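PDB 3A3G: lumazine protein, which binds a lumazine chromophore and acts as the antenna that shifts bacterial luciferase emission to shorter wavelength. Local coordinates for residues A[26-31]-A[57-62]; A[42-47]-A[79-84]; A[69-74]-A[103-108]. All coordinates share one frame; numbering follows the deposited sequence.

In the fold
Interactions 1 and 2 both belong to the closed antiparallel six-stranded barrel of the N-terminal lumazine-binding repeat. Interaction 1 pairs strand 22-27 with 58-63, and interaction 2 pairs 41-44 with 80-84. Their centres lie about 11 Å apart, and F28 packs on M42 and L83 inside the barrel. Interaction 3 sets loop 69-74 against strand 104-114 of the second repeat. Its centre is about 13 Å from that of interaction 2, where F72 packs on V44 and C47, and about 21 Å from that of interaction 1. Segments of 1 and 2 alternate along the chain, as do those of 2 and 3; 1 closes before 3 opens. All three reach the chromophore.

Interaction 1 of 3, residues A[26-31]-A[57-62]. With DLZ (1-deoxy-1-(6,7-dimethyl-2,4-dioxo-3,4-dihydropteridin-8(2H)-yl)-D-ribitol), chain C.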
loop_
_atom_site.group_PDB
_atom_site.type_symbol
_atom_site.label_atom_id
_atom_site.label_comp_id
_atom_site.label_asym_id
_atom_site.label_seq_id
_atom_site.Cartn_x
_atom_site.Cartn_y
_atom_site.Cartn_z
ATOM N N ILE A 26 9.322 -5.081 -10.137
ATOM C CA ILE A 26 8.386 -3.990 -10.274
ATOM C C ILE A 26 9.077 -2.886 -11.057
ATOM O O ILE A 26 10.130 -2.425 -10.656
ATOM C CB ILE A 26 7.906 -3.494 -8.853
ATOM C CG1 ILE A 26 7.250 -4.659 -8.071
ATOM C CG2 ILE A 26 6.879 -2.359 -9.024
ATOM C CD1 ILE A 26 6.935 -4.382 -6.578
ATOM N N THR A 27 8.497 -2.457 -12.174
ATOM C CA THR A 27 9.007 -1.231 -12.831
ATOM C C THR A 27 8.775 0.050 -12.018
ATOM O O THR A 27 7.637 0.408 -11.720
ATOM C CB THR A 27 8.370 -1.037 -14.249
ATOM O OG1 THR A 27 8.574 -2.221 -15.006
ATOM C CG2 THR A 27 9.028 0.160 -15.010
ATOM N N PHE A 28 9.852 0.765 -11.707
ATOM C CA PHE A 28 9.817 1.987 -10.886
ATOM C C PHE A 28 9.936 3.225 -11.753
ATOM O O PHE A 28 10.642 3.205 -12.766
ATOM C CB PHE A 28 11.005 2.020 -9.885
ATOM C CG PHE A 28 10.729 1.354 -8.542
ATOM C CD1 PHE A 28 9.923 0.224 -8.455
ATOM C CD2 PHE A 28 11.334 1.858 -7.370
ATOM C CE1 PHE A 28 9.707 -0.380 -7.210
ATOM C CE2 PHE A 28 11.121 1.291 -6.149
ATOM C CZ PHE A 28 10.327 0.172 -6.041
ATOM N N PRO A 29 9.292 4.325 -11.337
ATOM C CA PRO A 29 9.494 5.564 -12.034
ATOM C C PRO A 29 10.905 6.119 -11.749
ATOM O O PRO A 29 11.521 5.799 -10.725
ATOM C CB PRO A 29 8.378 6.461 -11.476
ATOM C CG PRO A 29 8.146 5.956 -10.144
ATOM C CD PRO A 29 8.331 4.475 -10.237
ATOM N N LYS A 30 11.445 6.887 -12.692
ATOM C CA LYS A 30 12.863 7.302 -12.615
ATOM C C LYS A 30 13.262 7.939 -11.268
ATOM O O LYS A 30 14.302 7.603 -10.697
ATOM C CB LYS A 30 13.184 8.292 -13.757
ATOM C CG LYS A 30 14.606 8.888 -13.677
ATOM C CD LYS A 30 15.573 8.154 -14.613
ATOM C CE LYS A 30 16.064 6.795 -14.029
ATOM N NZ LYS A 30 17.425 6.310 -14.467
ATOM N N ASP A 31 12.427 8.833 -10.750
ATOM C CA ASP A 31 12.769 9.575 -9.546
ATOM C C ASP A 31 12.874 8.692 -8.286
ATOM O O ASP A 31 13.695 8.977 -7.363
ATOM C CB ASP A 31 11.791 10.738 -9.322
ATOM C CG ASP A 31 10.380 10.275 -8.958
ATOM O OD1 ASP A 31 9.824 9.323 -9.595
ATOM O OD2 ASP A 31 9.811 10.892 -8.022
ATOM N N ASP A 57 15.310 -0.406 -14.869
ATOM C CA ASP A 57 14.198 0.119 -14.058
ATOM C C ASP A 57 13.321 -0.901 -13.279
ATOM O O ASP A 57 12.293 -0.523 -12.713
ATOM C CB ASP A 57 13.365 1.134 -14.851
ATOM C CG ASP A 57 12.580 0.497 -16.008
ATOM O OD1 ASP A 57 12.522 -0.754 -16.120
ATOM O OD2 ASP A 57 11.991 1.287 -16.776
ATOM N N VAL A 58 13.746 -2.167 -13.238
ATOM C CA VAL A 58 12.981 -3.218 -12.561
ATOM C C VAL A 58 13.622 -3.489 -11.180
ATOM O O VAL A 58 14.759 -3.922 -11.092
ATOM C CB VAL A 58 12.884 -4.522 -13.382
ATOM C CG1 VAL A 58 11.892 -5.493 -12.706
ATOM C CG2 VAL A 58 12.417 -4.206 -14.800
ATOM N N VAL A 59 12.853 -3.243 -10.115
ATOM C CA VAL A 59 13.313 -3.403 -8.751
ATOM C C VAL A 59 12.605 -4.627 -8.212
ATOM O O VAL A 59 11.383 -4.717 -8.285
ATOM C CB VAL A 59 12.960 -2.143 -7.931
ATOM C CG1 VAL A 59 13.352 -2.305 -6.450
ATOM C CG2 VAL A 59 13.644 -0.870 -8.557
ATOM N N TYR A 60 13.378 -5.539 -7.654
ATOM C CA TYR A 60 12.872 -6.828 -7.214
ATOM C C TYR A 60 12.783 -6.951 -5.715
ATOM O O TYR A 60 13.677 -6.507 -5.015
ATOM C CB TYR A 60 13.805 -7.930 -7.679
ATOM C CG TYR A 60 13.815 -8.145 -9.171
ATOM C CD1 TYR A 60 13.018 -9.144 -9.750
ATOM C CD2 TYR A 60 14.603 -7.361 -9.995
ATOM C CE1 TYR A 60 13.019 -9.345 -11.130
ATOM C CE2 TYR A 60 14.632 -7.581 -11.387
ATOM C CZ TYR A 60 13.822 -8.581 -11.921
ATOM O OH TYR A 60 13.821 -8.807 -13.286
ATOM N N PHE A 61 11.718 -7.615 -5.244
ATOM C CA PHE A 61 11.544 -7.888 -3.821
ATOM C C PHE A 61 11.158 -9.329 -3.649
ATOM O O PHE A 61 10.411 -9.861 -4.455
ATOM C CB PHE A 61 10.417 -7.034 -3.223
ATOM C CG PHE A 61 10.633 -5.564 -3.337
ATOM C CD1 PHE A 61 11.148 -4.858 -2.279
ATOM C CD2 PHE A 61 10.260 -4.870 -4.484
ATOM C CE1 PHE A 61 11.339 -3.466 -2.347
ATOM C CE2 PHE A 61 10.453 -3.475 -4.576
ATOM C CZ PHE A 61 10.970 -2.780 -3.511
ATOM N N ASP A 62 11.626 -9.951 -2.559
ATOM C CA ASP A 62 11.136 -11.249 -2.162
ATOM C C ASP A 62 10.092 -11.107 -1.085
ATOM O O ASP A 62 10.355 -10.519 -0.028
ATOM C CB ASP A 62 12.282 -12.125 -1.641
ATOM C CG ASP A 62 13.090 -12.696 -2.747
ATOM O OD1 ASP A 62 12.493 -12.921 -3.837
ATOM O OD2 ASP A 62 14.304 -12.917 -2.535
HETATM C C7 DLZ C . 10.124 -5.834 7.794
HETATM C C7A DLZ C . 10.327 -6.448 6.558
HETATM C C5A DLZ C . 11.432 -6.067 5.792
HETATM C C6 DLZ C . 12.279 -5.038 6.247
HETATM N N5 DLZ C . 11.675 -6.729 4.570
HETATM C C4A DLZ C . 10.802 -7.742 4.077
HETATM C C4 DLZ C . 10.949 -8.386 2.829
HETATM O O4 DLZ C . 11.844 -8.143 2.017
HETATM N N3 DLZ C . 10.076 -9.396 2.462
HETATM C C2 DLZ C . 9.041 -9.755 3.284
HETATM O O2 DLZ C . 8.256 -10.640 2.965
HETATM N N1 DLZ C . 8.871 -9.112 4.476
HETATM C C8 DLZ C . 9.721 -8.106 4.872
HETATM N N8 DLZ C . 9.489 -7.514 6.097
HETATM C "C1'" DLZ C . 8.316 -7.998 6.873
HETATM C "C2'" DLZ C . 6.969 -7.442 6.358
HETATM O "O2'" DLZ C . 6.953 -5.996 6.371
HETATM C "C3'" DLZ C . 5.879 -7.924 7.316
HETATM O "O3'" DLZ C . 5.975 -9.333 7.290
HETATM C "C4'" DLZ C . 4.471 -7.545 6.888
HETATM O "O4'" DLZ C . 4.224 -6.127 6.973
HETATM C "C5'" DLZ C . 3.448 -8.254 7.785
HETATM O "O5'" DLZ C . 2.194 -8.123 7.113
HETATM O O HOH W 1 10.542 -2.162 -17.162
#
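This contact is an antiparallel pairing of strands 22-27 and 58-63 in the closed six-stranded barrel of the N-terminal lumazine-binding repeat. I26 and V59 form a hydrogen-bonded pair. I26 N donates to V59 O at 2.8 Å, and V59 N bonds back to I26 O. T27 and V58 follow as a non-hydrogen-bonded pair. F28 N donates to D57 O at 2.9 Å, extending the ladder past the end of strand 22-27.

The side chains of I26, F28, V59 and F61 pack together. V59 CG2 sits over one face of the F28 ring, 3.7 Å from its centroid, in a CH-pi contact. It is placed there with CG2 beside the backbone N and CG1 anti to it (chi1 176°). CG1 thereby reaches the far end of the same ring, at F28 CZ. F28 CZ in turn meets the edge of the F61 ring, 3.9 Å from F61 CE2, close to the F61 plane. I26 CD1 approaches F61 CD2 obliquely at 4.0 Å. Outside the two segments, M42 and L83 also pack on F28, and L33 of the short helix 30-33 touches both F28 and V59.

On the opposite face of the sheet, T27 CG2 rests against the D57 carboxylate. A water links T27 OG1 to D57 OD1 and donates to the carboxylate oxygen. Strand 58-63 also leads to the chromophore. D62 binds the ligand through its backbone, while its carboxylate forms a salt bridge with R23. The lumazine N3 donates a nearly straight hydrogen bond to D62 O, at 2.7 Å and 173°.

Interaction 2 of 3, residues A[42-47]-A[79-84]. With DLZ (1-deoxy-1-(6,7-dimethyl-2,4-dioxo-3,4-dihydropteridin-8(2H)-yl)-D-ribitol), chain C.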
loop_
_atom_site.group_PDB
_atom_site.type_symbol
_atom_site.label_atom_id
_atom_site.label_comp_id
_atom_site.label_asym_id
_atom_site.label_seq_id
_atom_site.Cartn_x
_atom_site.Cartn_y
_atom_site.Cartn_z
ATOM N N MET A 42 11.718 -0.156 1.980
ATOM C CA MET A 42 10.785 0.877 1.629
ATOM C C MET A 42 9.415 0.238 1.667
ATOM O O MET A 42 9.303 -0.966 1.903
ATOM C CB MET A 42 11.118 1.384 0.213
ATOM C CG MET A 42 10.964 0.304 -0.903
ATOM S SD MET A 42 11.200 1.020 -2.534
ATOM C CE MET A 42 9.647 1.892 -2.716
ATOM N N LEU A 43 8.382 1.037 1.430
ATOM C CA LEU A 43 7.007 0.527 1.469
ATOM C C LEU A 43 6.485 0.289 0.058
ATOM O O LEU A 43 6.586 1.144 -0.834
ATOM C CB LEU A 43 6.035 1.449 2.223
ATOM C CG LEU A 43 6.222 1.805 3.707
ATOM C CD1 LEU A 43 4.951 2.437 4.286
ATOM C CD2 LEU A 43 6.637 0.604 4.559
ATOM N N VAL A 44 5.940 -0.892 -0.137
ATOM C CA VAL A 44 5.293 -1.218 -1.376
ATOM C C VAL A 44 3.866 -1.597 -1.006
ATOM O O VAL A 44 3.651 -2.582 -0.265
ATOM C CB VAL A 44 5.960 -2.432 -2.055
ATOM C CG1 VAL A 44 5.253 -2.753 -3.423
ATOM C CG2 VAL A 44 7.462 -2.157 -2.285
ATOM N N ASN A 45 2.873 -0.889 -1.546
ATOM C CA ASN A 45 1.485 -1.052 -1.012
ATOM C C ASN A 45 1.436 -1.047 0.504
ATOM O O ASN A 45 0.687 -1.820 1.119
ATOM C CB ASN A 45 0.799 -2.312 -1.539
ATOM C CG ASN A 45 0.305 -2.170 -2.993
ATOM O OD1 ASN A 45 0.128 -1.064 -3.505
ATOM N ND2 ASN A 45 0.092 -3.309 -3.654
ATOM N N GLY A 46 2.219 -0.166 1.123
ATOM C CA GLY A 46 2.229 -0.005 2.595
ATOM C C GLY A 46 3.047 -1.041 3.328
ATOM O O GLY A 46 3.156 -1.001 4.551
ATOM N N CYS A 47 3.610 -2.004 2.594
ATOM C CA CYS A 47 4.304 -3.113 3.260
ATOM C C CYS A 47 5.802 -2.899 3.176
ATOM O O CYS A 47 6.360 -2.703 2.085
ATOM C CB CYS A 47 3.922 -4.479 2.622
ATOM S SG CYS A 47 4.696 -5.925 3.411
ATOM N N ASN A 79 -0.210 -5.016 -12.542
ATOM C CA ASN A 79 -0.903 -4.334 -11.461
ATOM C C ASN A 79 -0.000 -3.187 -10.962
ATOM O O ASN A 79 1.239 -3.272 -11.017
ATOM C CB ASN A 79 -1.277 -5.243 -10.258
ATOM C CG ASN A 79 -2.405 -6.243 -10.541
ATOM O OD1 ASN A 79 -3.178 -6.156 -11.534
ATOM N ND2 ASN A 79 -2.539 -7.194 -9.633
ATOM N N LYS A 80 -0.647 -2.146 -10.452
ATOM C CA LYS A 80 0.012 -0.924 -9.964
ATOM C C LYS A 80 0.141 -0.977 -8.455
ATOM O O LYS A 80 -0.853 -1.249 -7.748
ATOM C CB LYS A 80 -0.840 0.248 -10.383
ATOM C CG LYS A 80 -0.486 1.565 -9.857
ATOM C CD LYS A 80 -1.052 2.629 -10.818
ATOM C CE LYS A 80 -2.003 3.584 -10.115
ATOM N NZ LYS A 80 -3.476 3.132 -10.226
ATOM N N VAL A 81 1.349 -0.734 -7.948
ATOM C CA VAL A 81 1.575 -0.847 -6.506
ATOM C C VAL A 81 1.951 0.545 -6.008
ATOM O O VAL A 81 2.517 1.324 -6.756
ATOM C CB VAL A 81 2.683 -1.880 -6.100
ATOM C CG1 VAL A 81 2.267 -3.314 -6.524
ATOM C CG2 VAL A 81 4.088 -1.543 -6.745
ATOM N N ASN A 82 1.663 0.863 -4.755
ATOM C CA ASN A 82 2.087 2.190 -4.231
ATOM C C ASN A 82 3.505 2.137 -3.712
ATOM O O ASN A 82 3.875 1.164 -3.051
ATOM C CB ASN A 82 1.166 2.642 -3.100
ATOM C CG ASN A 82 -0.262 2.899 -3.570
ATOM O OD1 ASN A 82 -0.496 3.329 -4.716
ATOM N ND2 ASN A 82 -1.214 2.694 -2.671
ATOM N N LEU A 83 4.293 3.182 -3.978
ATOM C CA LEU A 83 5.679 3.189 -3.539
ATOM C C LEU A 83 5.979 4.354 -2.582
ATOM O O LEU A 83 5.580 5.502 -2.850
ATOM C CB LEU A 83 6.627 3.292 -4.754
ATOM C CG LEU A 83 6.447 2.208 -5.824
ATOM C CD1 LEU A 83 7.345 2.531 -7.048
ATOM C CD2 LEU A 83 6.743 0.750 -5.313
ATOM N N GLU A 84 6.726 4.091 -1.517
ATOM C CA GLU A 84 7.206 5.173 -0.629
ATOM C C GLU A 84 8.557 4.832 -0.038
ATOM O O GLU A 84 8.715 3.795 0.646
ATOM C CB GLU A 84 6.251 5.440 0.538
ATOM C CG GLU A 84 6.774 6.574 1.512
ATOM C CD GLU A 84 5.797 6.933 2.651
ATOM O OE1 GLU A 84 4.825 6.192 2.882
ATOM O OE2 GLU A 84 6.034 7.980 3.312
HETATM C C7 DLZ C . 10.124 -5.834 7.794
HETATM C C7A DLZ C . 10.327 -6.448 6.558
HETATM C C5A DLZ C . 11.432 -6.067 5.792
HETATM C C6 DLZ C . 12.279 -5.038 6.247
HETATM N N5 DLZ C . 11.675 -6.729 4.570
HETATM C C4A DLZ C . 10.802 -7.742 4.077
HETATM C C4 DLZ C . 10.949 -8.386 2.829
HETATM O O4 DLZ C . 11.844 -8.143 2.017
HETATM N N3 DLZ C . 10.076 -9.396 2.462
HETATM C C2 DLZ C . 9.041 -9.755 3.284
HETATM O O2 DLZ C . 8.256 -10.640 2.965
HETATM N N1 DLZ C . 8.871 -9.112 4.476
HETATM C C8 DLZ C . 9.721 -8.106 4.872
HETATM N N8 DLZ C . 9.489 -7.514 6.097
HETATM C "C1'" DLZ C . 8.316 -7.998 6.873
HETATM C "C2'" DLZ C . 6.969 -7.442 6.358
HETATM O "O2'" DLZ C . 6.953 -5.996 6.371
HETATM C "C3'" DLZ C . 5.879 -7.924 7.316
HETATM O "O3'" DLZ C . 5.975 -9.333 7.290
HETATM C "C4'" DLZ C . 4.471 -7.545 6.888
HETATM O "O4'" DLZ C . 4.224 -6.127 6.973
HETATM C "C5'" DLZ C . 3.448 -8.254 7.785
HETATM O "O5'" DLZ C . 2.194 -8.123 7.113
HETATM O O HOH W 2 -1.449 -3.539 -6.127
HETATM O O HOH W 3 3.391 2.140 -0.129
#
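L43 and E84 form the hydrogen-bonded pair that joins strand 41-44 to strand 80-84. L43 N donates to E84 O at 2.9 Å, and E84 N bonds back to L43 O. V44 and L83 follow as a non-hydrogen-bonded pair, and two residues past L43, N45 N donates to N82 O at 2.7 Å. The N45 side chain then takes over from the backbone. Its OD1 accepts N82 N at 2.8 Å, although the donor lies 42° above the amide plane. With CG beside its own backbone N (chi1 -76°), the amide crosses V81 at about a right angle, and ND2 packs near V81 CG1.

Apolar groups line the barrel interior. V44 CG1 meets V81 CG2 at 3.7 Å. M42 bends at its thioether (chi3 -75°), which brings CE to L83 CB at 3.9 Å. On the other face, L43 and E84 run side by side, and L43 CD1 is 4.0 Å from E84 OE1.

Further out, water bridges N45 ND2 to the K80 carbonyl. N168 of the second repeat also donates to N45 OD1 and to K80 O. The E84 carboxylate accepts the backbone N-H groups of K3 and G4. A type I' turn from V44 to C47 reverses the chain toward the ligand, and C47 SG lies 3.6 Å from the ribityl O4'.

Two donors on OD1, and a water and V81 at ND2, should fix the rotation of the buried N45 amide. N168 also ties this strand pairing to the second repeat.

Interaction 3 of 3, residues A[69-74]-A[103-108]; sequences TTTFRE and KGVATV. With DLZ (1-deoxy-1-(6,7-dimethyl-2,4-dioxo-3,4-dihydropteridin-8(2H)-yl)-D-ribitol), chain C.
V105 and T71 make the side-chain contact between the loop 69-74 and strand 104-114, at the interface of the two lumazine-binding repeats. Among the van der Waals contacts, V105 CG2 does most of the touching. It lies over the backbone of the loop, 3.4 Å from T70 C, and meets T71 CG2 at a slant, at 3.9 Å. With chi1 at 171°, this branch lies beside the V105 backbone N, while CG1 stays farther from T71 CG2.

Of polar contacts across the segments there is one CA-H...O approach, from G104 CA to T69 O at 3.4 Å. No conventional hydrogen bond spans them. G104 and K103 both face V180, a classic beta bulge in the strand. A firmer polar tie to the second repeat is made beside the contact, where T71 N donates to N179 OD1.

Ligand contacts come from the loop. T69 OG1 lies 2.6 Å from the ribityl O5' and also has a weak hydrogen bond to A66 O. T70 CG2 packs 3.8 Å from the same O5', while T70 OG1 is bonded to A66 O.

The direct contact is van der Waals in kind: a valine methyl on loop backbone and on the T71 methyl. Bonds to A66 O brace the loop from within, and N179 OD1 ties it to the second repeat. Together they probably help keep T69 placed at the end of the ribityl chain.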
loop_
_atom_site.group_PDB
_atom_site.type_symbol
_atom_site.label_atom_id
_atom_site.label_comp_id
_atom_site.label_asym_id
_atom_site.label_seq_id
_atom_site.Cartn_x
_atom_site.Cartn_y
_atom_site.Cartn_z
ATOM N N THR A 69 -0.094 -12.275 5.099
ATOM C CA THR A 69 -0.799 -11.169 5.730
ATOM C C THR A 69 -0.944 -9.947 4.818
ATOM O O THR A 69 -1.273 -8.863 5.303
ATOM C CB THR A 69 -0.080 -10.736 7.046
ATOM O OG1 THR A 69 1.326 -10.521 6.810
ATOM C CG2 THR A 69 -0.186 -11.840 8.110
ATOM N N THR A 70 -0.686 -10.137 3.518
ATOM C CA THR A 70 -0.683 -9.062 2.517
ATOM C C THR A 70 -1.328 -9.556 1.217
ATOM O O THR A 70 -1.590 -10.752 1.058
ATOM C CB THR A 70 0.725 -8.541 2.202
ATOM O OG1 THR A 70 1.532 -9.594 1.667
ATOM C CG2 THR A 70 1.401 -7.923 3.442
ATOM N N THR A 71 -1.564 -8.653 0.276
ATOM C CA THR A 71 -2.214 -9.028 -0.992
ATOM C C THR A 71 -1.246 -9.548 -2.061
ATOM O O THR A 71 -1.692 -9.999 -3.089
ATOM C CB THR A 71 -2.940 -7.819 -1.592
ATOM O OG1 THR A 71 -1.990 -6.756 -1.746
ATOM C CG2 THR A 71 -4.087 -7.369 -0.681
ATOM N N PHE A 72 0.069 -9.501 -1.814
ATOM C CA PHE A 72 1.044 -9.795 -2.859
ATOM C C PHE A 72 0.824 -11.148 -3.546
ATOM O O PHE A 72 0.930 -11.203 -4.775
ATOM C CB PHE A 72 2.505 -9.702 -2.386
ATOM C CG PHE A 72 2.940 -8.310 -2.028
ATOM C CD1 PHE A 72 3.405 -7.431 -3.007
ATOM C CD2 PHE A 72 2.917 -7.900 -0.705
ATOM C CE1 PHE A 72 3.836 -6.106 -2.631
ATOM C CE2 PHE A 72 3.325 -6.582 -0.307
ATOM C CZ PHE A 72 3.784 -5.683 -1.289
ATOM N N ARG A 73 0.504 -12.189 -2.774
ATOM C CA ARG A 73 0.326 -13.551 -3.298
ATOM C C ARG A 73 -0.686 -13.616 -4.447
ATOM O O ARG A 73 -0.574 -14.452 -5.328
ATOM C CB ARG A 73 -0.076 -14.485 -2.133
ATOM C CG ARG A 73 -0.071 -15.969 -2.418
ATOM C CD ARG A 73 -0.230 -16.791 -1.102
ATOM N NE ARG A 73 -1.196 -16.186 -0.180
ATOM C CZ ARG A 73 -1.204 -16.393 1.141
ATOM N NH1 ARG A 73 -0.293 -17.189 1.695
ATOM N NH2 ARG A 73 -2.123 -15.812 1.908
ATOM N N GLU A 74 -1.658 -12.710 -4.436
ATOM C CA GLU A 74 -2.714 -12.650 -5.455
ATOM C C GLU A 74 -2.597 -11.524 -6.498
ATOM O O GLU A 74 -3.435 -11.397 -7.375
ATOM C CB GLU A 74 -4.088 -12.597 -4.774
ATOM C CG GLU A 74 -4.264 -13.745 -3.775
ATOM C CD GLU A 74 -5.732 -14.097 -3.441
ATOM O OE1 GLU A 74 -5.948 -14.915 -2.503
ATOM O OE2 GLU A 74 -6.660 -13.572 -4.107
ATOM N N LYS A 103 -1.129 -5.348 9.099
ATOM C CA LYS A 103 -1.827 -6.115 10.127
ATOM C C LYS A 103 -2.589 -7.212 9.450
ATOM O O LYS A 103 -2.723 -8.315 10.000
ATOM C CB LYS A 103 -2.785 -5.229 10.907
ATOM C CG LYS A 103 -2.119 -4.006 11.472
ATOM C CD LYS A 103 -0.885 -4.337 12.376
ATOM C CE LYS A 103 -0.326 -3.053 12.963
ATOM N NZ LYS A 103 1.146 -3.043 13.174
ATOM N N GLY A 104 -3.056 -6.934 8.236
ATOM C CA GLY A 104 -3.718 -7.976 7.466
ATOM C C GLY A 104 -4.439 -7.454 6.269
ATOM O O GLY A 104 -4.396 -6.263 5.988
ATOM N N VAL A 105 -5.075 -8.373 5.542
ATOM C CA VAL A 105 -5.838 -8.045 4.324
ATOM C C VAL A 105 -7.324 -7.758 4.661
ATOM O O VAL A 105 -7.921 -8.454 5.461
ATOM C CB VAL A 105 -5.727 -9.196 3.235
ATOM C CG1 VAL A 105 -6.655 -8.970 2.105
ATOM C CG2 VAL A 105 -4.345 -9.276 2.709
ATOM N N ALA A 106 -7.879 -6.695 4.060
ATOM C CA ALA A 106 -9.306 -6.425 4.112
ATOM C C ALA A 106 -9.819 -6.224 2.688
ATOM O O ALA A 106 -9.042 -6.272 1.727
ATOM C CB ALA A 106 -9.613 -5.188 5.020
ATOM N N THR A 107 -11.127 -5.991 2.558
ATOM C CA THR A 107 -11.776 -5.973 1.250
ATOM C C THR A 107 -12.676 -4.750 1.077
ATOM O O THR A 107 -13.452 -4.369 1.984
ATOM C CB THR A 107 -12.565 -7.294 1.007
ATOM O OG1 THR A 107 -11.709 -8.436 1.247
ATOM C CG2 THR A 107 -13.140 -7.353 -0.420
ATOM N N VAL A 108 -12.554 -4.126 -0.083
ATOM C CA VAL A 108 -13.425 -3.013 -0.467
ATOM C C VAL A 108 -14.899 -3.480 -0.576
ATOM O O VAL A 108 -15.231 -4.345 -1.392
ATOM C CB VAL A 108 -12.936 -2.333 -1.762
ATOM C CG1 VAL A 108 -13.904 -1.235 -2.195
ATOM C CG2 VAL A 108 -11.524 -1.717 -1.528
HETATM C C7 DLZ C . 10.124 -5.834 7.794
HETATM C C7A DLZ C . 10.327 -6.448 6.558
HETATM C C5A DLZ C . 11.432 -6.067 5.792
HETATM C C6 DLZ C . 12.279 -5.038 6.247
HETATM N N5 DLZ C . 11.675 -6.729 4.570
HETATM C C4A DLZ C . 10.802 -7.742 4.077
HETATM C C4 DLZ C . 10.949 -8.386 2.829
HETATM O O4 DLZ C . 11.844 -8.143 2.017
HETATM N N3 DLZ C . 10.076 -9.396 2.462
HETATM C C2 DLZ C . 9.041 -9.755 3.284
HETATM O O2 DLZ C . 8.256 -10.640 2.965
HETATM N N1 DLZ C . 8.871 -9.112 4.476
HETATM C C8 DLZ C . 9.721 -8.106 4.872
HETATM N N8 DLZ C . 9.489 -7.514 6.097
HETATM C "C1'" DLZ C . 8.316 -7.998 6.873
HETATM C "C2'" DLZ C . 6.969 -7.442 6.358
HETATM O "O2'" DLZ C . 6.953 -5.996 6.371
HETATM C "C3'" DLZ C . 5.879 -7.924 7.316
HETATM O "O3'" DLZ C . 5.975 -9.333 7.290
HETATM C "C4'" DLZ C . 4.471 -7.545 6.888
HETATM O "O4'" DLZ C . 4.224 -6.127 6.973
HETATM C "C5'" DLZ C . 3.448 -8.254 7.785
HETATM O "O5'" DLZ C . 2.194 -8.123 7.113
#